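Local coordinates for protein oxalate biosynthetic component 1 (Burkholderia thailandensis, PDB 5IKY) that produces oxalate under quorum-sensing control as a bifunctional enzyme that combines an alpha/beta serine hydrolase with a lyase activity, at residues 108-120 against 144-156. Sequence-based numbering, arbitrary orientation.
Sequences SLAQPPLITRNTL and TEDGSLTWAHDRI
The carbonyl oxygen P113 O accepts two hydrogen bonds from across the contact. W151 N approaches it at 3.2 Å in the carbonyl plane, whereas T150 OG1, also 3.2 Å from P113 O, is tilted 31° from that plane. With its hydroxyl anti to the backbone N (chi1 180°), T150 brings OG1 over to this oxygen. The bonds sit at one end of a small three-stranded antiparallel sheet in the N-terminal region, where 149-150 is central between 114-115 and 142-143. This order, with helices 117-121 and 126-138 in the chain between strands 114-115 and 142-143, recalls a winged-helix sheet.

Reciprocal backbone bonds define I115 and L149 as a hydrogen-bonded pair: I115 N to L149 O is 2.8 Å and L149 N to I115 O 3.0 Å. L114 and T150 form the neighbouring non-hydrogen-bonded pair. On the face of I115 and L149, the methyl L120 CD1 meets L149 CD1 at 3.9 Å, the two side chains crossing at about a right angle; helix 126-138 covers this side through V133 and L136.

Toward the helix start, S148 OG works both ways. It accepts from R117 N at 2.9 Å and donates to D146 OD1, meeting the carboxylate on its anti side, 33° out of plane. The serine thus ties the first turn of helix 117-121 to the turn before strand 149-150. R117 lays its CB and CD over D146 and G147, while its guanidinium goes on to a salt bridge with E121.

At the other end I156 CG1 and H153 ND1 lie on opposite faces of the W151 ring, both offset toward its rim, and P113 CD sits at its edge. L109 CD1 packs on the backbone of 153-155, 3.3 Å from H153 O, while L109 CD2 lies 3.9 Å from I156 CG2.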
ATOM      1  N   SER A 108     -14.170 -35.715  16.060  1.00 70.05           N
ATOM      2  CA  SER A 108     -13.032 -34.809  16.033  1.00 73.42           C
ATOM      3  C   SER A 108     -13.125 -33.859  14.848  1.00 72.87           C
ATOM      4  O   SER A 108     -14.035 -33.962  14.027  1.00 77.52           O
ATOM      5  CB  SER A 108     -11.721 -35.590  15.970  1.00 79.37           C
ATOM      6  OG  SER A 108     -11.494 -36.083  14.661  1.00 80.21           O
ATOM      7  N   LEU A 109     -12.172 -32.940  14.761  1.00 71.65           N
ATOM      8  CA  LEU A 109     -12.120 -31.999  13.651  1.00 61.23           C
ATOM      9  C   LEU A 109     -11.043 -32.374  12.644  1.00 61.68           C
ATOM     10  O   LEU A 109     -10.365 -31.501  12.101  1.00 86.53           O
ATOM     11  CB  LEU A 109     -11.879 -30.583  14.171  1.00 59.59           C
ATOM     12  CG  LEU A 109     -12.947 -30.074  15.140  1.00 64.41           C
ATOM     13  CD1 LEU A 109     -12.586 -28.705  15.651  1.00 61.10           C
ATOM     14  CD2 LEU A 109     -14.302 -30.050  14.456  1.00 73.89           C
ATOM     15  N   ALA A 110     -10.889 -33.673  12.406  1.00 76.88           N
ATOM     16  CA  ALA A 110      -9.918 -34.176  11.438  1.00 81.95           C
ATOM     17  C   ALA A 110     -10.230 -33.641  10.065  1.00 93.02           C
ATOM     18  O   ALA A 110      -9.356 -33.439   9.237  1.00107.23           O
ATOM     19  CB  ALA A 110      -9.927 -35.691  11.411  1.00 65.77           C
ATOM     20  N   GLN A 111     -11.516 -33.404   9.858  1.00 91.04           N
ATOM     21  CA  GLN A 111     -12.032 -32.965   8.581  1.00101.78           C
ATOM     22  C   GLN A 111     -13.005 -31.820   8.906  1.00 82.85           C
ATOM     23  O   GLN A 111     -13.910 -31.989   9.731  1.00 83.05           O
ATOM     24  CB  GLN A 111     -12.577 -34.217   7.873  1.00111.73           C
ATOM     25  CG  GLN A 111     -12.168 -34.547   6.386  1.00134.53           C
ATOM     26  CD  GLN A 111     -10.679 -34.199   5.928  1.00143.57           C
ATOM     27  OE1 GLN A 111     -10.305 -34.425   4.748  1.00146.38           O
ATOM     28  NE2 GLN A 111      -9.975 -33.428   6.752  1.00141.65           N
ATOM     29  N   PRO A 112     -12.716 -30.610   8.354  1.00 67.17           N
ATOM     30  CA  PRO A 112     -13.432 -29.388   8.763  1.00 72.66           C
ATOM     31  C   PRO A 112     -14.942 -29.514   8.669  1.00 62.67           C
ATOM     32  O   PRO A 112     -15.419 -30.018   7.660  1.00 75.19           O
ATOM     33  CB  PRO A 112     -12.927 -28.333   7.780  1.00 65.55           C
ATOM     34  CG  PRO A 112     -11.598 -28.794   7.368  1.00 62.16           C
ATOM     35  CD  PRO A 112     -11.642 -30.313   7.379  1.00 63.81           C
ATOM     36  N   PRO A 113     -15.674 -29.075   9.712  1.00 66.84           N
ATOM     37  CA  PRO A 113     -17.138 -28.991   9.670  1.00 63.42           C
ATOM     38  C   PRO A 113     -17.608 -28.161   8.483  1.00 63.50           C
ATOM     39  O   PRO A 113     -17.120 -27.049   8.288  1.00 75.34           O
ATOM     40  CB  PRO A 113     -17.493 -28.307  10.993  1.00 66.86           C
ATOM     41  CG  PRO A 113     -16.388 -28.682  11.905  1.00 71.98           C
ATOM     42  CD  PRO A 113     -15.146 -28.743  11.050  1.00 68.08           C
ATOM     43  N   LEU A 114     -18.534 -28.698   7.698  1.00 70.22           N
ATOM     44  CA  LEU A 114     -18.989 -28.017   6.495  1.00 66.66           C
ATOM     45  C   LEU A 114     -20.499 -28.103   6.342  1.00 60.82           C
ATOM     46  O   LEU A 114     -21.064 -29.193   6.248  1.00 73.67           O
ATOM     47  CB  LEU A 114     -18.312 -28.605   5.256  1.00 68.45           C
ATOM     48  CG  LEU A 114     -18.764 -28.043   3.907  1.00 66.53           C
ATOM     49  CD1 LEU A 114     -18.214 -26.643   3.702  1.00 59.41           C
ATOM     50  CD2 LEU A 114     -18.342 -28.962   2.773  1.00 74.49           C
ATOM     51  N   ILE A 115     -21.144 -26.943   6.330  1.00 59.94           N
ATOM     52  CA  ILE A 115     -22.557 -26.853   6.003  1.00 65.44           C
ATOM     53  C   ILE A 115     -22.680 -26.337   4.574  1.00 70.82           C
ATOM     54  O   ILE A 115     -22.478 -25.149   4.310  1.00 65.78           O
ATOM     55  CB  ILE A 115     -23.312 -25.932   6.978  1.00 74.68           C
ATOM     56  CG1 ILE A 115     -23.165 -26.454   8.408  1.00 59.82           C
ATOM     57  CG2 ILE A 115     -24.778 -25.823   6.588  1.00 67.04           C
ATOM     58  CD1 ILE A 115     -23.877 -25.618   9.439  1.00 68.31           C
ATOM     59  N   THR A 116     -22.996 -27.243   3.656  1.00 70.79           N
ATOM     60  CA  THR A 116     -22.990 -26.931   2.231  1.00 77.91           C
ATOM     61  C   THR A 116     -24.053 -25.911   1.846  1.00 79.87           C
ATOM     62  O   THR A 116     -25.076 -25.774   2.517  1.00 82.22           O
ATOM     63  CB  THR A 116     -23.198 -28.196   1.380  1.00 72.69           C
ATOM     64  OG1 THR A 116     -24.406 -28.851   1.787  1.00 86.05           O
ATOM     65  CG2 THR A 116     -22.026 -29.149   1.551  1.00 69.10           C
ATOM     66  N   ARG A 117     -23.792 -25.201   0.754  1.00 77.25           N
ATOM     67  CA  ARG A 117     -24.726 -24.223   0.213  1.00 78.39           C
ATOM     68  C   ARG A 117     -26.058 -24.876  -0.144  1.00 77.96           C
ATOM     69  O   ARG A 117     -27.123 -24.296   0.069  1.00 78.14           O
ATOM     70  CB  ARG A 117     -24.114 -23.538  -1.012  1.00 77.95           C
ATOM     71  CG  ARG A 117     -25.084 -22.715  -1.839  1.00 80.75           C
ATOM     72  CD  ARG A 117     -24.383 -21.520  -2.461  1.00 99.23           C
ATOM     73  NE  ARG A 117     -25.245 -20.797  -3.393  1.00122.26           N
ATOM     74  CZ  ARG A 117     -26.224 -19.979  -3.025  1.00131.83           C
ATOM     75  NH1 ARG A 117     -26.956 -19.360  -3.941  1.00131.71           N
ATOM     76  NH2 ARG A 117     -26.481 -19.785  -1.740  1.00134.58           N
ATOM     77  N   ASN A 118     -25.992 -26.093  -0.675  1.00 78.40           N
ATOM     78  CA  ASN A 118     -27.193 -26.844  -1.019  1.00 85.04           C
ATOM     79  C   ASN A 118     -28.049 -27.154   0.207  1.00 88.17           C
ATOM     80  O   ASN A 118     -29.278 -27.128   0.135  1.00100.90           O
ATOM     81  CB  ASN A 118     -26.822 -28.141  -1.739  1.00103.49           C
ATOM     82  CG  ASN A 118     -26.442 -27.913  -3.188  1.00118.98           C
ATOM     83  OD1 ASN A 118     -27.052 -27.097  -3.879  1.00132.22           O
ATOM     84  ND2 ASN A 118     -25.432 -28.636  -3.657  1.00120.09           N
ATOM     85  N   THR A 119     -27.397 -27.445   1.327  1.00 77.72           N
ATOM     86  CA  THR A 119     -28.105 -27.730   2.572  1.00 78.33           C
ATOM     87  C   THR A 119     -28.881 -26.510   3.058  1.00 86.29           C
ATOM     88  O   THR A 119     -30.042 -26.617   3.456  1.00 92.41           O
ATOM     89  CB  THR A 119     -27.137 -28.190   3.680  1.00 73.02           C
ATOM     90  OG1 THR A 119     -26.485 -29.401   3.279  1.00 68.84           O
ATOM     91  CG2 THR A 119     -27.888 -28.430   4.982  1.00 65.61           C
ATOM     92  N   LEU A 120     -28.235 -25.350   3.016  1.00 80.86           N
ATOM     93  CA  LEU A 120     -28.861 -24.108   3.454  1.00 93.60           C
ATOM     94  C   LEU A 120     -30.006 -23.695   2.533  1.00 91.43           C
ATOM     95  O   LEU A 120     -31.050 -23.235   2.997  1.00 86.60           O
ATOM     96  CB  LEU A 120     -27.823 -22.986   3.531  1.00 83.43           C
ATOM     97  CG  LEU A 120     -26.779 -23.112   4.640  1.00 82.28           C
ATOM     98  CD1 LEU A 120     -25.681 -22.071   4.466  1.00 86.04           C
ATOM     99  CD2 LEU A 120     -27.441 -22.981   6.004  1.00 69.62           C
ATOM    100  N   THR A 144     -17.258 -20.127   2.135  1.00 62.76           N
ATOM    101  CA  THR A 144     -16.386 -20.611   1.075  1.00 63.34           C
ATOM    102  C   THR A 144     -16.720 -19.900  -0.231  1.00 75.62           C
ATOM    103  O   THR A 144     -17.734 -19.206  -0.321  1.00 71.78           O
ATOM    104  CB  THR A 144     -16.514 -22.132   0.883  1.00 62.60           C
ATOM    105  OG1 THR A 144     -17.805 -22.441   0.344  1.00 80.81           O
ATOM    106  CG2 THR A 144     -16.336 -22.854   2.211  1.00 59.80           C
ATOM    107  N   GLU A 145     -15.867 -20.066  -1.238  1.00 83.50           N
ATOM    108  CA  GLU A 145     -16.127 -19.502  -2.557  1.00 77.80           C
ATOM    109  C   GLU A 145     -17.413 -20.095  -3.118  1.00 77.99           C
ATOM    110  O   GLU A 145     -18.161 -19.432  -3.837  1.00 85.05           O
ATOM    111  CB  GLU A 145     -14.957 -19.768  -3.504  1.00 80.06           C
ATOM    112  N   ASP A 146     -17.656 -21.350  -2.764  1.00 82.24           N
ATOM    113  CA  ASP A 146     -18.867 -22.066  -3.145  1.00 81.19           C
ATOM    114  C   ASP A 146     -20.114 -21.412  -2.552  1.00 81.45           C
ATOM    115  O   ASP A 146     -21.181 -21.419  -3.163  1.00 83.72           O
ATOM    116  CB  ASP A 146     -18.765 -23.527  -2.696  1.00 79.89           C
ATOM    117  CG  ASP A 146     -20.057 -24.292  -2.893  1.00124.62           C
ATOM    118  OD1 ASP A 146     -20.903 -24.275  -1.974  1.00141.34           O
ATOM    119  OD2 ASP A 146     -20.221 -24.920  -3.960  1.00145.85           O
ATOM    120  N   GLY A 147     -19.970 -20.847  -1.358  1.00 85.23           N
ATOM    121  CA  GLY A 147     -21.088 -20.232  -0.667  1.00 69.99           C
ATOM    122  C   GLY A 147     -21.519 -21.038   0.543  1.00 75.92           C
ATOM    123  O   GLY A 147     -22.592 -20.815   1.100  1.00 73.77           O
ATOM    124  N   SER A 148     -20.676 -21.983   0.947  1.00 78.00           N
ATOM    125  CA  SER A 148     -20.954 -22.821   2.107  1.00 58.94           C
ATOM    126  C   SER A 148     -20.336 -22.234   3.371  1.00 68.33           C
ATOM    127  O   SER A 148     -19.546 -21.293   3.305  1.00 70.46           O
ATOM    128  CB  SER A 148     -20.429 -24.239   1.882  1.00 64.15           C
ATOM    129  OG  SER A 148     -20.957 -24.795   0.691  1.00 85.28           O
ATOM    130  N   LEU A 149     -20.699 -22.794   4.520  1.00 70.19           N
ATOM    131  CA  LEU A 149     -20.127 -22.372   5.794  1.00 61.88           C
ATOM    132  C   LEU A 149     -19.178 -23.443   6.325  1.00 63.03           C
ATOM    133  O   LEU A 149     -19.494 -24.633   6.292  1.00 71.95           O
ATOM    134  CB  LEU A 149     -21.232 -22.083   6.810  1.00 55.33           C
ATOM    135  CG  LEU A 149     -22.221 -20.979   6.426  1.00 62.02           C
ATOM    136  CD1 LEU A 149     -23.375 -20.922   7.416  1.00 60.35           C
ATOM    137  CD2 LEU A 149     -21.515 -19.632   6.341  1.00 55.75           C
ATOM    138  N   THR A 150     -18.014 -23.021   6.809  1.00 62.53           N
ATOM    139  CA  THR A 150     -17.009 -23.962   7.287  1.00 63.34           C
ATOM    140  C   THR A 150     -16.278 -23.456   8.528  1.00 62.82           C
ATOM    141  O   THR A 150     -16.287 -22.262   8.829  1.00 63.31           O
ATOM    142  CB  THR A 150     -15.969 -24.273   6.191  1.00 55.54           C
ATOM    143  OG1 THR A 150     -14.994 -25.191   6.700  1.00 85.61           O
ATOM    144  CG2 THR A 150     -15.271 -23.000   5.744  1.00 56.12           C
ATOM    145  N   TRP A 151     -15.642 -24.383   9.237  1.00 77.06           N
ATOM    146  CA  TRP A 151     -14.895 -24.075  10.451  1.00 62.18           C
ATOM    147  C   TRP A 151     -13.469 -24.609  10.324  1.00 66.42           C
ATOM    148  O   TRP A 151     -13.267 -25.788  10.035  1.00 69.20           O
ATOM    149  CB  TRP A 151     -15.596 -24.676  11.669  1.00 62.38           C
ATOM    150  CG  TRP A 151     -14.891 -24.435  12.960  1.00 60.41           C
ATOM    151  CD1 TRP A 151     -13.988 -25.258  13.568  1.00 54.54           C
ATOM    152  CD2 TRP A 151     -15.034 -23.295  13.814  1.00 52.95           C
ATOM    153  NE1 TRP A 151     -13.557 -24.698  14.745  1.00 63.54           N
ATOM    154  CE2 TRP A 151     -14.185 -23.493  14.919  1.00 52.86           C
ATOM    155  CE3 TRP A 151     -15.797 -22.125  13.749  1.00 52.23           C
ATOM    156  CZ2 TRP A 151     -14.077 -22.565  15.952  1.00 51.99           C
ATOM    157  CZ3 TRP A 151     -15.686 -21.204  14.772  1.00 51.25           C
ATOM    158  CH2 TRP A 151     -14.833 -21.429  15.859  1.00 60.52           C
ATOM    159  N   ALA A 152     -12.484 -23.743  10.549  1.00 57.50           N
ATOM    160  CA  ALA A 152     -11.095 -24.065  10.218  1.00 59.22           C
ATOM    161  C   ALA A 152     -10.227 -24.465  11.413  1.00 57.79           C
ATOM    162  O   ALA A 152      -9.171 -25.073  11.237  1.00 73.08           O
ATOM    163  CB  ALA A 152     -10.458 -22.883   9.500  1.00 52.40           C
ATOM    164  N   HIS A 153     -10.666 -24.128  12.621  1.00 57.52           N
ATOM    165  CA  HIS A 153      -9.833 -24.300  13.810  1.00 53.08           C
ATOM    166  C   HIS A 153      -9.880 -25.724  14.371  1.00 64.74           C
ATOM    167  O   HIS A 153     -10.758 -26.509  14.013  1.00 61.97           O
ATOM    168  CB  HIS A 153     -10.251 -23.291  14.878  1.00 52.12           C
ATOM    169  CG  HIS A 153     -10.341 -21.886  14.368  1.00 68.54           C
ATOM    170  ND1 HIS A 153     -11.531 -21.310  13.977  1.00 78.59           N
ATOM    171  CD2 HIS A 153      -9.385 -20.949  14.161  1.00 61.94           C
ATOM    172  CE1 HIS A 153     -11.308 -20.074  13.570  1.00 65.69           C
ATOM    173  NE2 HIS A 153     -10.014 -19.829  13.669  1.00 68.15           N
ATOM    174  N   ASP A 154      -8.930 -26.052  15.246  1.00 62.80           N
ATOM    175  CA  ASP A 154      -8.805 -27.416  15.764  1.00 76.07           C
ATOM    176  C   ASP A 154      -9.664 -27.646  17.005  1.00 56.23           C
ATOM    177  O   ASP A 154      -9.703 -28.747  17.552  1.00 73.50           O
ATOM    178  CB  ASP A 154      -7.341 -27.752  16.073  1.00 56.34           C
ATOM    179  CG  ASP A 154      -6.668 -26.718  16.958  1.00 80.16           C
ATOM    180  OD1 ASP A 154      -7.365 -25.836  17.501  1.00 87.74           O
ATOM    181  OD2 ASP A 154      -5.433 -26.804  17.125  1.00 78.58           O
ATOM    182  N   ARG A 155     -10.332 -26.589  17.450  1.00 73.27           N
ATOM    183  CA  ARG A 155     -11.351 -26.686  18.485  1.00 64.64           C
ATOM    184  C   ARG A 155     -12.651 -26.153  17.912  1.00 63.69           C
ATOM    185  O   ARG A 155     -12.640 -25.425  16.920  1.00 75.13           O
ATOM    186  CB  ARG A 155     -10.967 -25.886  19.731  1.00 79.94           C
ATOM    187  CG  ARG A 155      -9.776 -26.406  20.510  1.00 78.70           C
ATOM    188  CD  ARG A 155      -9.440 -25.433  21.633  1.00 85.97           C
ATOM    189  NE  ARG A 155      -8.356 -25.906  22.487  1.00 96.86           N
ATOM    190  CZ  ARG A 155      -8.380 -25.853  23.814  1.00 95.58           C
ATOM    191  NH1 ARG A 155      -7.349 -26.303  24.518  1.00 82.93           N
ATOM    192  NH2 ARG A 155      -9.435 -25.349  24.438  1.00102.66           N
ATOM    193  N   ILE A 156     -13.770 -26.508  18.529  1.00 55.59           N
ATOM    194  CA  ILE A 156     -15.044 -25.927  18.136  1.00 55.27           C
ATOM    195  C   ILE A 156     -16.023 -25.946  19.304  1.00 55.59           C
ATOM    196  O   ILE A 156     -15.988 -26.838  20.149  1.00 64.80           O
ATOM    197  CB  ILE A 156     -15.657 -26.652  16.911  1.00 57.57           C
ATOM    198  CG1 ILE A 156     -16.777 -25.806  16.293  1.00 55.58           C
ATOM    199  CG2 ILE A 156     -16.144 -28.046  17.281  1.00 57.58           C
ATOM    200  CD1 ILE A 156     -17.255 -26.302  14.951  1.00 61.95           C
TER
HETATM  201  O   HOH W   1     -23.092 -26.963  -2.050  1.00 82.53           O